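Local coordinates for aminopeptidase C (Lactobacillus rhamnosus, PDB 4K7C), which probably removes amino acids from the N-termini of peptides, as a cysteine aminopeptidase of the papain-like C1 family, at residues 83-87 against 250-254. Sequence-based numbering, arbitrary orientation.
Sequences IQAQF and KKYVG
Gln-86 OE1 accepts hydrogen bonds from two waters, and each water donates its other proton to a carbonyl at the C-terminal end of the facing helix. One water lies 2.8 Å from Gln-86 OE1 and 2.7 Å from Tyr-252 O; the second reaches Lys-251 O at 3.0 Å. With CG anti to the backbone N (chi1 -175°) and the chain extended beyond it, the amide is carried across to these carbonyls, so two backbone acceptors at the helix end are bridged to one side-chain oxygen through solvent. Beside this polar link the CE2 and CZ end of the Phe-87 ring reaches the backbone carbonyls of Tyr-252 and Lys-251, with CE2 3.5 Å from Tyr-252 O. Tyr-252 CD1 sits over the centre of one face of the phenyl ring, with the two ring planes inclined at 45°. Losing that phenyl ring to an alanine here would probably leave this flank of Tyr-252 poorly packed and its carbonyl more open to water. Ile-83, one helical turn earlier, sets CG1 3.3 Å from Tyr-252 O and CD1 3.7 Å from Val-253 CG2. Tyr-252 is also held by residues outside the two segments: its ring stacks on Phe-248 and meets Phe-228 edge-to-face, while its OH bonds to Asp-240, which also forms a salt bridge with Lys-251. The arrangement is helix-end packing, in which the last turn of helix 70-87, the helix that in papain-like peptidases starts at the catalytic cysteine, abuts the end of helix 245-253, just after the hairpin of strands 226-231 and 237-243.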
loop_
_atom_site.group_PDB
_atom_site.type_symbol
_atom_site.label_atom_id
_atom_site.label_comp_id
_atom_site.label_asym_id
_atom_site.label_seq_id
_atom_site.Cartn_x
_atom_site.Cartn_y
_atom_site.Cartn_z
ATOM N N ILE A 83 19.206 -24.739 23.731
ATOM C CA ILE A 83 20.437 -24.442 23.002
ATOM C C ILE A 83 20.897 -23.038 23.218
ATOM O O ILE A 83 22.134 -22.741 23.455
ATOM C CB ILE A 83 20.247 -24.706 21.498
ATOM C CG1 ILE A 83 19.999 -26.184 21.266
ATOM C CG2 ILE A 83 21.445 -24.225 20.690
ATOM C CD1 ILE A 83 19.651 -26.533 19.814
ATOM N N GLN A 84 19.948 -22.116 23.094
ATOM C CA GLN A 84 20.249 -20.672 23.244
ATOM C C GLN A 84 20.887 -20.383 24.622
ATOM O O GLN A 84 21.794 -19.599 24.705
ATOM C CB GLN A 84 18.928 -19.835 23.206
ATOM C CG GLN A 84 18.239 -19.822 21.839
ATOM C CD GLN A 84 16.765 -19.391 21.854
ATOM O OE1 GLN A 84 16.114 -19.222 22.902
ATOM N NE2 GLN A 84 16.243 -19.290 20.694
ATOM N N ALA A 85 20.346 -20.971 25.672
ATOM C CA ALA A 85 20.844 -20.733 26.992
ATOM C C ALA A 85 22.201 -21.427 27.198
ATOM O O ALA A 85 23.184 -20.752 27.514
ATOM C CB ALA A 85 19.823 -21.152 28.054
ATOM N N GLN A 86 22.277 -22.711 26.858
ATOM C CA GLN A 86 23.514 -23.481 27.098
ATOM C C GLN A 86 24.696 -22.978 26.249
ATOM O O GLN A 86 25.802 -22.912 26.731
ATOM C CB GLN A 86 23.254 -24.965 26.833
ATOM C CG GLN A 86 24.411 -25.904 27.159
ATOM C CD GLN A 86 24.071 -27.406 26.963
ATOM O OE1 GLN A 86 22.921 -27.796 26.689
ATOM N NE2 GLN A 86 25.094 -28.255 27.093
ATOM N N PHE A 87 24.479 -22.671 24.960
ATOM C CA PHE A 87 25.560 -22.336 24.018
ATOM C C PHE A 87 25.649 -20.860 23.756
ATOM O O PHE A 87 26.495 -20.369 23.004
ATOM C CB PHE A 87 25.397 -23.161 22.701
ATOM C CG PHE A 87 25.599 -24.612 22.899
ATOM C CD1 PHE A 87 26.893 -25.137 22.844
ATOM C CD2 PHE A 87 24.549 -25.436 23.283
ATOM C CE1 PHE A 87 27.126 -26.459 23.047
ATOM C CE2 PHE A 87 24.780 -26.820 23.528
ATOM C CZ PHE A 87 26.087 -27.305 23.438
ATOM N N LYS A 250 22.373 -34.864 19.534
ATOM C CA LYS A 250 23.007 -35.394 20.748
ATOM C C LYS A 250 23.870 -34.339 21.448
ATOM O O LYS A 250 23.838 -34.230 22.643
ATOM C CB LYS A 250 23.784 -36.695 20.418
ATOM C CG LYS A 250 22.881 -37.856 19.959
ATOM C CD LYS A 250 23.663 -39.158 19.646
ATOM C CE LYS A 250 22.860 -40.395 20.046
ATOM N NZ LYS A 250 22.086 -40.787 18.864
ATOM N N LYS A 251 24.605 -33.516 20.701
ATOM C CA LYS A 251 25.527 -32.538 21.289
ATOM C C LYS A 251 24.891 -31.238 21.754
ATOM O O LYS A 251 25.178 -30.788 22.875
ATOM C CB LYS A 251 26.678 -32.255 20.333
ATOM C CG LYS A 251 27.667 -31.204 20.799
ATOM C CD LYS A 251 28.918 -31.170 19.951
ATOM C CE LYS A 251 29.817 -29.980 20.303
ATOM N NZ LYS A 251 30.976 -29.961 19.365
ATOM N N TYR A 252 23.977 -30.707 20.951
ATOM C CA TYR A 252 23.415 -29.381 21.209
ATOM C C TYR A 252 22.122 -29.412 22.004
ATOM O O TYR A 252 21.852 -28.468 22.744
ATOM C CB TYR A 252 23.342 -28.543 19.873
ATOM C CG TYR A 252 24.643 -28.160 19.376
ATOM C CD1 TYR A 252 25.256 -26.953 19.813
ATOM C CD2 TYR A 252 25.353 -28.980 18.475
ATOM C CE1 TYR A 252 26.534 -26.613 19.350
ATOM C CE2 TYR A 252 26.640 -28.637 18.004
ATOM C CZ TYR A 252 27.224 -27.460 18.469
ATOM O OH TYR A 252 28.511 -27.080 18.050
ATOM N N VAL A 253 21.385 -30.525 21.928
ATOM C CA VAL A 253 20.177 -30.669 22.714
ATOM C C VAL A 253 20.400 -31.684 23.826
ATOM O O VAL A 253 20.243 -31.360 25.009
ATOM C CB VAL A 253 18.954 -31.045 21.820
ATOM C CG1 VAL A 253 17.661 -31.047 22.652
ATOM C CG2 VAL A 253 18.737 -29.984 20.747
ATOM N N GLY A 254 20.698 -32.929 23.482
ATOM C CA GLY A 254 21.166 -33.860 24.503
ATOM C C GLY A 254 20.094 -34.499 25.377
ATOM O O GLY A 254 20.428 -35.148 26.384
HETATM O O HOH W 1 20.715 -27.370 24.984
HETATM O O HOH W 2 23.716 -30.428 25.492
#